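Local coordinates for protein decapping nuclease RAI1 (Candida albicans, PDB 5BUD) that removes NAD caps and other non-canonical or incomplete 5' ends from RNA with divalent metal ions, and binds the exoribonuclease RAT1, stabilising it and stimulating its activity, at residues D344-R350 against T369-R374; F128-F133 against F383-R387. All coordinates share one frame; numbering follows the deposited sequence.

Contact 1: D344-R350 against T369-R374; sequences DEIKSYR and TNEKLR
Hydrogen bonds to side-chain and backbone oxygens carry most of this contact, in which Arg374 and Asn370 of helix 367-377 meet the loop that leads into strand 349-354. A nearly straight one runs from Arg374 NH2 to Lys347 O, 2.7 Å long with an N-H...O angle of 168°; the acceptor lies in the guanidinium plane, while the donor is tilted from the carbonyl plane. The same NH2 also bonds Pro127 O of strand 121-128. Ser348 OG donates to Asn370 OD1 at 2.6 Å, in the amide's carbonyl plane and on a lone pair. As a second donor, Arg374 NE reaches Asn370 OD1 at 2.9 Å from within the helix, so one amide oxygen is gripped from both segments. Asn370 CG stands anti to the backbone N (chi1 173°), which carries OD1 to Ser348. At the other end of the amide, Asn370 ND2 donates a hydrogen bond to a water that in turn donates to Glu345 O.

Glu345 O also lies 3.2 Å from Arg374 CZ, above the centre of one guanidinium face; this is a polar face contact, since its angle to NE is too poor for a bond. Extended from CG to NE, the arginine chain slides its flat head beneath that carbonyl.

Apolar contact is slight: Leu373 CD1 touches Ser348 CB at 3.9 Å, and both side chains rest on Val126.

With Lys347 O in its plane and Glu345 O over its face, the Arg374 guanidinium is fixed in rotation, and its positive charge probably polarises both carbonyls; the bonds of Arg374 and Asn370 tie the irregular loop to the helix.

Contact 2: F128-F133 against F383-R387; sequences FDGQLF and FTEWR
A buried, mixed aromatic and polar contact joins the beta hairpin of strands 121-128 and 131-136 to the C-terminal helix 381-389. The type I' turn from Phe128 to Gln131 closes the hairpin, with the backbone N and O of both end residues paired.

Phe383 supplies the apolar half. Phe383 CE2 lies 3.5 Å from Phe133 CZ and 3.8 Å from Phe128 CE1, and the Phe133 and Phe128 ring planes stand at 77° and 56° to the Phe383 plane, both oblique. Phe128 CZ also packs against Thr384 CG2 at 3.7 Å. Leu82 of helix 78-92 touches both Phe133 and Phe383.

Arg387 makes the polar half. Its chain bends at chi2 (-67°), folding CG over one face of the Phe383 ring, which sets the rim atom Phe383 CZ over the centre of one guanidinium face, with Arg387 NH2 at the edge of the ring. Arg387 NH2 and Arg387 NH1 then grip Gln131 OE1 end-on, at 2.9 and 3.0 Å; OE1 lies in the guanidinium plane, but NH1 stands above the amide plane. Arg387 NH1 additionally forms a salt bridge of 2.8 Å with Asp129 OD2, met on its anti side. Glu89 pairs with NE, while Ile96 O and Ser98 O accept from Gln131 NE2, holding the amide with its oxygen toward the arginine. A water donates to both Asp129 OD2 and Arg387 O.

Such geometry is that of a two-residue type I' hairpin, Asp129-Gly130 at its tip, docked on a helix through an aromatic cluster and a buried arginine.

Overall arrangement
The centres of contacts 1 and 2 lie 12 Å apart on the same side of the chain's centre, and the two touch: Glu345 OE1 is 3.1 Å from Asp129 N, a probable hydrogen bond, and Glu345 OE2 packs on Phe128 CD2. Along the chain, 128-133 comes first, then 344-350, 369-374 and 383-387, so contact 1 is nested within the loop that contact 2 closes. Helices 367-377 and 381-389 are consecutive, and strand 121-128 pairs with both 131-136 and 349-354. The last two helices are thus fastened to the loop leading into strand 349-354 and to the hairpin of strands 121-128 and 131-136, with contacts 1 and 2 about 21 and 22 Å, nearest atom, from the bound RNA.

Contact 1: D344-R350 against T369-R374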
ATOM      1  N   ASP A 344      16.456 -16.360 -16.542  1.00 40.78           N
ATOM      2  CA  ASP A 344      16.014 -16.286 -17.933  1.00 39.98           C
ATOM      3  C   ASP A 344      15.351 -14.951 -18.258  1.00 38.05           C
ATOM      4  O   ASP A 344      14.166 -14.755 -18.021  1.00 39.82           O
ATOM      5  CB  ASP A 344      15.087 -17.448 -18.256  1.00 39.21           C
ATOM      6  CG  ASP A 344      14.596 -17.419 -19.672  1.00 38.26           C
ATOM      7  OD1 ASP A 344      14.896 -16.458 -20.425  1.00 38.38           O
ATOM      8  OD2 ASP A 344      13.894 -18.369 -20.027  1.00 39.13           O
ATOM      9  N   GLU A 345      16.134 -14.052 -18.831  1.00 36.91           N
ATOM     10  CA  GLU A 345      15.706 -12.691 -19.123  1.00 35.96           C
ATOM     11  C   GLU A 345      15.101 -12.572 -20.507  1.00 35.72           C
ATOM     12  O   GLU A 345      15.009 -11.489 -21.065  1.00 33.70           O
ATOM     13  CB  GLU A 345      16.897 -11.760 -18.976  1.00 35.84           C
ATOM     14  CG  GLU A 345      17.457 -11.827 -17.569  1.00 34.93           C
ATOM     15  CD  GLU A 345      18.672 -10.980 -17.364  1.00 33.93           C
ATOM     16  OE1 GLU A 345      19.280 -11.141 -16.295  1.00 31.57           O
ATOM     17  OE2 GLU A 345      18.995 -10.161 -18.254  1.00 35.20           O
ATOM     18  N   ILE A 346      14.672 -13.706 -21.038  1.00 37.22           N
ATOM     19  CA  ILE A 346      14.208 -13.805 -22.408  1.00 40.83           C
ATOM     20  C   ILE A 346      12.686 -13.600 -22.459  1.00 39.92           C
ATOM     21  O   ILE A 346      12.104 -13.374 -23.522  1.00 36.67           O
ATOM     22  CB  ILE A 346      14.681 -15.168 -22.992  1.00 42.54           C
ATOM     23  CG1 ILE A 346      15.463 -14.941 -24.271  1.00 48.11           C
ATOM     24  CG2 ILE A 346      13.563 -16.184 -23.094  1.00 40.47           C
ATOM     25  CD1 ILE A 346      16.812 -14.313 -23.996  1.00 49.83           C
ATOM     26  N   LYS A 347      12.046 -13.641 -21.298  1.00 39.07           N
ATOM     27  CA  LYS A 347      10.605 -13.466 -21.250  1.00 37.05           C
ATOM     28  C   LYS A 347      10.086 -12.866 -19.957  1.00 32.62           C
ATOM     29  O   LYS A 347      10.855 -12.570 -19.042  1.00 27.16           O
ATOM     30  CB  LYS A 347       9.905 -14.780 -21.566  1.00 42.14           C
ATOM     31  CG  LYS A 347      10.459 -16.016 -20.908  1.00 44.92           C
ATOM     32  CD  LYS A 347      10.237 -17.157 -21.890  1.00 49.00           C
ATOM     33  CE  LYS A 347      10.096 -18.501 -21.218  1.00 51.43           C
ATOM     34  NZ  LYS A 347      10.192 -19.564 -22.270  1.00 54.95           N
ATOM     35  N   SER A 348       8.774 -12.636 -19.961  1.00 32.66           N
ATOM     36  CA  SER A 348       8.025 -12.059 -18.844  1.00 32.37           C
ATOM     37  C   SER A 348       6.713 -12.827 -18.722  1.00 32.17           C
ATOM     38  O   SER A 348       6.315 -13.564 -19.661  1.00 27.09           O
ATOM     39  CB  SER A 348       7.703 -10.616 -19.157  1.00 31.79           C
ATOM     40  OG  SER A 348       8.863  -9.849 -19.339  1.00 34.18           O
ATOM     41  N   TYR A 349       6.028 -12.614 -17.596  1.00 29.68           N
ATOM     42  CA  TYR A 349       4.811 -13.344 -17.249  1.00 31.34           C
ATOM     43  C   TYR A 349       3.672 -12.454 -16.722  1.00 30.65           C
ATOM     44  O   TYR A 349       3.909 -11.440 -16.064  1.00 27.05           O
ATOM     45  CB  TYR A 349       5.117 -14.400 -16.187  1.00 31.20           C
ATOM     46  CG  TYR A 349       6.304 -15.233 -16.559  1.00 35.65           C
ATOM     47  CD1 TYR A 349       6.153 -16.470 -17.202  1.00 37.58           C
ATOM     48  CD2 TYR A 349       7.576 -14.775 -16.300  1.00 35.78           C
ATOM     49  CE1 TYR A 349       7.269 -17.222 -17.563  1.00 40.31           C
ATOM     50  CE2 TYR A 349       8.689 -15.513 -16.659  1.00 40.67           C
ATOM     51  CZ  TYR A 349       8.538 -16.730 -17.283  1.00 39.44           C
ATOM     52  OH  TYR A 349       9.682 -17.432 -17.599  1.00 44.76           O
ATOM     53  N   ARG A 350       2.448 -12.894 -16.999  1.00 29.87           N
ATOM     54  CA  ARG A 350       1.249 -12.371 -16.383  1.00 30.88           C
ATOM     55  C   ARG A 350       0.962 -13.249 -15.197  1.00 28.54           C
ATOM     56  O   ARG A 350       0.921 -14.460 -15.329  1.00 29.12           O
ATOM     57  CB  ARG A 350       0.047 -12.509 -17.305  1.00 34.52           C
ATOM     58  CG  ARG A 350      -0.020 -11.522 -18.441  1.00 39.57           C
ATOM     59  CD  ARG A 350      -1.451 -11.415 -18.946  1.00 43.34           C
ATOM     60  NE  ARG A 350      -1.770 -10.027 -19.200  1.00 47.96           N
ATOM     61  CZ  ARG A 350      -1.266  -9.310 -20.203  1.00 51.50           C
ATOM     62  NH1 ARG A 350      -0.413  -9.845 -21.084  1.00 53.07           N
ATOM     63  NH2 ARG A 350      -1.615  -8.038 -20.319  1.00 54.82           N
ATOM     64  N   THR A 369       4.905  -7.386 -25.416  1.00 36.21           N
ATOM     65  CA  THR A 369       4.673  -6.994 -24.017  1.00 35.49           C
ATOM     66  C   THR A 369       5.965  -7.126 -23.221  1.00 32.71           C
ATOM     67  O   THR A 369       6.337  -6.211 -22.488  1.00 31.11           O
ATOM     68  CB  THR A 369       3.555  -7.862 -23.405  1.00 35.99           C
ATOM     69  OG1 THR A 369       2.345  -7.628 -24.142  1.00 34.71           O
ATOM     70  CG2 THR A 369       3.336  -7.521 -21.948  1.00 36.84           C
ATOM     71  N   ASN A 370       6.671  -8.240 -23.410  1.00 33.12           N
ATOM     72  CA  ASN A 370       7.973  -8.432 -22.785  1.00 35.89           C
ATOM     73  C   ASN A 370       8.944  -7.312 -23.137  1.00 37.62           C
ATOM     74  O   ASN A 370       9.614  -6.754 -22.248  1.00 32.63           O
ATOM     75  CB  ASN A 370       8.561  -9.781 -23.166  1.00 36.87           C
ATOM     76  CG  ASN A 370       9.984  -9.958 -22.672  1.00 38.11           C
ATOM     77  OD1 ASN A 370      10.219 -10.168 -21.485  1.00 37.46           O
ATOM     78  ND2 ASN A 370      10.947  -9.885 -23.591  1.00 40.29           N
ATOM     79  N   GLU A 371       9.006  -6.977 -24.430  1.00 37.56           N
ATOM     80  CA  GLU A 371       9.833  -5.857 -24.900  1.00 39.93           C
ATOM     81  C   GLU A 371       9.453  -4.544 -24.244  1.00 35.06           C
ATOM     82  O   GLU A 371      10.339  -3.819 -23.801  1.00 39.45           O
ATOM     83  CB  GLU A 371       9.796  -5.684 -26.436  1.00 44.62           C
ATOM     84  CG  GLU A 371      11.121  -5.996 -27.114  1.00 50.90           C
ATOM     85  CD  GLU A 371      11.534  -7.443 -26.964  1.00 52.97           C
ATOM     86  OE1 GLU A 371      12.749  -7.717 -26.968  1.00 52.71           O
ATOM     87  OE2 GLU A 371      10.642  -8.309 -26.841  1.00 62.86           O
ATOM     88  N   LYS A 372       8.168  -4.216 -24.187  1.00 32.22           N
ATOM     89  CA  LYS A 372       7.767  -2.974 -23.522  1.00 34.64           C
ATOM     90  C   LYS A 372       8.194  -2.976 -22.059  1.00 31.32           C
ATOM     91  O   LYS A 372       8.667  -1.962 -21.543  1.00 28.05           O
ATOM     92  CB  LYS A 372       6.264  -2.728 -23.617  1.00 38.04           C
ATOM     93  CG  LYS A 372       5.821  -2.240 -24.984  1.00 42.30           C
ATOM     94  CD  LYS A 372       4.309  -2.085 -25.063  1.00 45.92           C
ATOM     95  CE  LYS A 372       3.620  -3.399 -25.392  1.00 50.49           C
ATOM     96  NZ  LYS A 372       2.179  -3.171 -25.706  1.00 54.95           N
ATOM     97  N   LEU A 373       8.016  -4.120 -21.399  1.00 30.28           N
ATOM     98  CA  LEU A 373       8.303  -4.206 -19.972  1.00 30.30           C
ATOM     99  C   LEU A 373       9.778  -3.915 -19.720  1.00 29.72           C
ATOM    100  O   LEU A 373      10.147  -3.164 -18.790  1.00 28.93           O
ATOM    101  CB  LEU A 373       7.899  -5.577 -19.413  1.00 28.92           C
ATOM    102  CG  LEU A 373       6.378  -5.720 -19.172  1.00 30.69           C
ATOM    103  CD1 LEU A 373       5.996  -7.149 -18.852  1.00 29.81           C
ATOM    104  CD2 LEU A 373       5.892  -4.765 -18.082  1.00 31.16           C
ATOM    105  N   ARG A 374      10.608  -4.501 -20.568  1.00 28.69           N
ATOM    106  CA  ARG A 374      12.055  -4.475 -20.375  1.00 29.66           C
ATOM    107  C   ARG A 374      12.698  -3.214 -20.943  1.00 29.21           C
ATOM    108  O   ARG A 374      13.832  -2.942 -20.625  1.00 30.91           O
ATOM    109  CB  ARG A 374      12.686  -5.716 -20.985  1.00 30.84           C
ATOM    110  CG  ARG A 374      12.327  -6.986 -20.242  1.00 30.97           C
ATOM    111  CD  ARG A 374      12.977  -8.208 -20.871  1.00 31.18           C
ATOM    112  NE  ARG A 374      12.661  -9.422 -20.104  1.00 31.85           N
ATOM    113  CZ  ARG A 374      13.251  -9.778 -18.966  1.00 28.18           C
ATOM    114  NH1 ARG A 374      14.224  -9.043 -18.460  1.00 28.36           N
ATOM    115  NH2 ARG A 374      12.874 -10.881 -18.332  1.00 29.83           N
TER
HETATM  116  O   HOH W   1      13.879 -10.025 -23.348  1.00 33.71           O

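Contact 2: F128-F133 against F383-R387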
ATOM      1  N   PHE A 128      14.992 -10.379 -13.869  1.00 29.63           N
ATOM      2  CA  PHE A 128      16.157  -9.601 -14.289  1.00 30.23           C
ATOM      3  C   PHE A 128      17.223  -9.583 -13.209  1.00 30.56           C
ATOM      4  O   PHE A 128      16.937  -9.319 -12.040  1.00 31.09           O
ATOM      5  CB  PHE A 128      15.762  -8.160 -14.675  1.00 29.27           C
ATOM      6  CG  PHE A 128      16.937  -7.304 -15.045  1.00 30.26           C
ATOM      7  CD1 PHE A 128      17.417  -6.346 -14.167  1.00 30.71           C
ATOM      8  CD2 PHE A 128      17.619  -7.517 -16.232  1.00 32.24           C
ATOM      9  CE1 PHE A 128      18.529  -5.588 -14.484  1.00 31.28           C
ATOM     10  CE2 PHE A 128      18.735  -6.764 -16.553  1.00 32.41           C
ATOM     11  CZ  PHE A 128      19.198  -5.801 -15.673  1.00 32.47           C
ATOM     12  N   ASP A 129      18.453  -9.891 -13.614  1.00 31.44           N
ATOM     13  CA  ASP A 129      19.589  -9.899 -12.716  1.00 30.54           C
ATOM     14  C   ASP A 129      19.372 -10.734 -11.467  1.00 27.65           C
ATOM     15  O   ASP A 129      19.760 -10.339 -10.387  1.00 32.64           O
ATOM     16  CB  ASP A 129      19.941  -8.464 -12.315  1.00 32.10           C
ATOM     17  CG  ASP A 129      21.336  -8.356 -11.717  1.00 32.82           C
ATOM     18  OD1 ASP A 129      22.154  -9.250 -12.005  1.00 34.47           O
ATOM     19  OD2 ASP A 129      21.597  -7.392 -10.958  1.00 29.81           O
ATOM     20  N   GLY A 130      18.714 -11.863 -11.623  1.00 28.32           N
ATOM     21  CA  GLY A 130      18.525 -12.829 -10.537  1.00 29.55           C
ATOM     22  C   GLY A 130      17.368 -12.492  -9.619  1.00 31.93           C
ATOM     23  O   GLY A 130      17.246 -13.082  -8.551  1.00 34.11           O
ATOM     24  N   GLN A 131      16.547 -11.514 -10.021  1.00 30.72           N
ATOM     25  CA  GLN A 131      15.395 -11.063  -9.233  1.00 30.83           C
ATOM     26  C   GLN A 131      14.129 -10.979 -10.061  1.00 26.94           C
ATOM     27  O   GLN A 131      14.185 -10.860 -11.268  1.00 29.13           O
ATOM     28  CB  GLN A 131      15.679  -9.701  -8.603  1.00 29.42           C
ATOM     29  CG  GLN A 131      16.952  -9.748  -7.796  1.00 31.03           C
ATOM     30  CD  GLN A 131      17.329  -8.450  -7.148  1.00 30.38           C
ATOM     31  OE1 GLN A 131      17.397  -7.410  -7.800  1.00 29.60           O
ATOM     32  NE2 GLN A 131      17.643  -8.516  -5.862  1.00 30.30           N
ATOM     33  N   LEU A 132      12.997 -11.017  -9.375  1.00 26.42           N
ATOM     34  CA  LEU A 132      11.677 -10.837  -9.960  1.00 24.13           C
ATOM     35  C   LEU A 132      11.152  -9.459  -9.653  1.00 24.05           C
ATOM     36  O   LEU A 132      10.976  -9.085  -8.491  1.00 25.51           O
ATOM     37  CB  LEU A 132      10.697 -11.827  -9.374  1.00 24.32           C
ATOM     38  CG  LEU A 132      10.920 -13.300  -9.615  1.00 26.50           C
ATOM     39  CD1 LEU A 132       9.705 -14.004  -9.075  1.00 26.94           C
ATOM     40  CD2 LEU A 132      11.122 -13.612 -11.083  1.00 26.43           C
ATOM     41  N   PHE A 133      10.918  -8.694 -10.710  1.00 24.43           N
ATOM     42  CA  PHE A 133      10.338  -7.394 -10.636  1.00 23.01           C
ATOM     43  C   PHE A 133       8.837  -7.536 -10.944  1.00 24.39           C
ATOM     44  O   PHE A 133       8.455  -8.077 -12.005  1.00 22.57           O
ATOM     45  CB  PHE A 133      11.046  -6.454 -11.624  1.00 24.22           C
ATOM     46  CG  PHE A 133      12.467  -6.176 -11.241  1.00 25.18           C
ATOM     47  CD1 PHE A 133      12.775  -5.118 -10.394  1.00 24.81           C
ATOM     48  CD2 PHE A 133      13.497  -7.019 -11.665  1.00 25.91           C
ATOM     49  CE1 PHE A 133      14.086  -4.873 -10.015  1.00 27.04           C
ATOM     50  CE2 PHE A 133      14.811  -6.777 -11.279  1.00 25.33           C
ATOM     51  CZ  PHE A 133      15.108  -5.704 -10.461  1.00 26.00           C
ATOM     52  N   PHE A 383      18.770   1.633 -15.219  1.00 25.79           N
ATOM     53  CA  PHE A 383      18.845   0.559 -14.211  1.00 25.05           C
ATOM     54  C   PHE A 383      19.536  -0.680 -14.714  1.00 27.45           C
ATOM     55  O   PHE A 383      20.389  -1.231 -14.009  1.00 29.77           O
ATOM     56  CB  PHE A 383      17.451   0.187 -13.679  1.00 25.03           C
ATOM     57  CG  PHE A 383      17.465  -0.942 -12.662  1.00 22.65           C
ATOM     58  CD1 PHE A 383      18.031  -0.754 -11.406  1.00 25.13           C
ATOM     59  CD2 PHE A 383      16.925  -2.179 -12.958  1.00 24.10           C
ATOM     60  CE1 PHE A 383      18.052  -1.778 -10.463  1.00 23.65           C
ATOM     61  CE2 PHE A 383      16.939  -3.208 -12.022  1.00 23.01           C
ATOM     62  CZ  PHE A 383      17.500  -3.004 -10.779  1.00 23.11           C
ATOM     63  N   THR A 384      19.184  -1.132 -15.925  1.00 28.60           N
ATOM     64  CA  THR A 384      19.849  -2.295 -16.530  1.00 30.05           C
ATOM     65  C   THR A 384      21.375  -2.067 -16.654  1.00 29.56           C
ATOM     66  O   THR A 384      22.179  -2.945 -16.295  1.00 28.81           O
ATOM     67  CB  THR A 384      19.200  -2.707 -17.877  1.00 30.47           C
ATOM     68  OG1 THR A 384      19.284  -1.637 -18.835  1.00 32.05           O
ATOM     69  CG2 THR A 384      17.714  -3.063 -17.680  1.00 29.45           C
ATOM     70  N   GLU A 385      21.764  -0.878 -17.110  1.00 29.48           N
ATOM     71  CA  GLU A 385      23.192  -0.533 -17.222  1.00 29.80           C
ATOM     72  C   GLU A 385      23.862  -0.560 -15.868  1.00 29.28           C
ATOM     73  O   GLU A 385      24.939  -1.137 -15.720  1.00 25.31           O
ATOM     74  CB  GLU A 385      23.394   0.852 -17.824  1.00 32.21           C
ATOM     75  CG  GLU A 385      24.850   1.158 -18.079  1.00 34.89           C
ATOM     76  CD  GLU A 385      25.095   2.546 -18.633  1.00 36.97           C
ATOM     77  OE1 GLU A 385      24.241   3.085 -19.361  1.00 37.84           O
ATOM     78  OE2 GLU A 385      26.172   3.082 -18.336  1.00 40.62           O
ATOM     79  N   TRP A 386      23.235   0.082 -14.877  1.00 28.30           N
ATOM     80  CA  TRP A 386      23.777   0.024 -13.521  1.00 30.45           C
ATOM     81  C   TRP A 386      24.026  -1.425 -13.102  1.00 28.88           C
ATOM     82  O   TRP A 386      25.118  -1.758 -12.646  1.00 30.15           O
ATOM     83  CB  TRP A 386      22.883   0.737 -12.499  1.00 31.93           C
ATOM     84  CG  TRP A 386      23.173   0.292 -11.083  1.00 32.67           C
ATOM     85  CD1 TRP A 386      22.349  -0.444 -10.259  1.00 33.78           C
ATOM     86  CD2 TRP A 386      24.391   0.501 -10.343  1.00 34.19           C
ATOM     87  NE1 TRP A 386      22.982  -0.696  -9.052  1.00 33.74           N
ATOM     88  CE2 TRP A 386      24.227  -0.128  -9.074  1.00 33.82           C
ATOM     89  CE3 TRP A 386      25.601   1.152 -10.622  1.00 32.72           C
ATOM     90  CZ2 TRP A 386      25.217  -0.104  -8.097  1.00 32.67           C
ATOM     91  CZ3 TRP A 386      26.595   1.159  -9.643  1.00 32.37           C
ATOM     92  CH2 TRP A 386      26.392   0.537  -8.397  1.00 34.29           C
ATOM     93  N   ARG A 387      23.034  -2.291 -13.249  1.00 28.74           N
ATOM     94  CA  ARG A 387      23.206  -3.677 -12.777  1.00 29.21           C
ATOM     95  C   ARG A 387      24.257  -4.504 -13.570  1.00 31.88           C
ATOM     96  O   ARG A 387      24.997  -5.347 -12.992  1.00 28.85           O
ATOM     97  CB  ARG A 387      21.871  -4.429 -12.731  1.00 29.18           C
ATOM     98  CG  ARG A 387      20.919  -3.942 -11.634  1.00 28.65           C
ATOM     99  CD  ARG A 387      21.463  -4.262 -10.241  1.00 28.76           C
ATOM    100  NE  ARG A 387      20.454  -4.130  -9.196  1.00 27.40           N
ATOM    101  CZ  ARG A 387      19.548  -5.058  -8.886  1.00 26.96           C
ATOM    102  NH1 ARG A 387      19.487  -6.195  -9.554  1.00 25.35           N
ATOM    103  NH2 ARG A 387      18.671  -4.820  -7.911  1.00 27.62           N
TER
HETATM  104  O   HOH W   2      24.214  -6.729 -10.864  1.00 27.60           O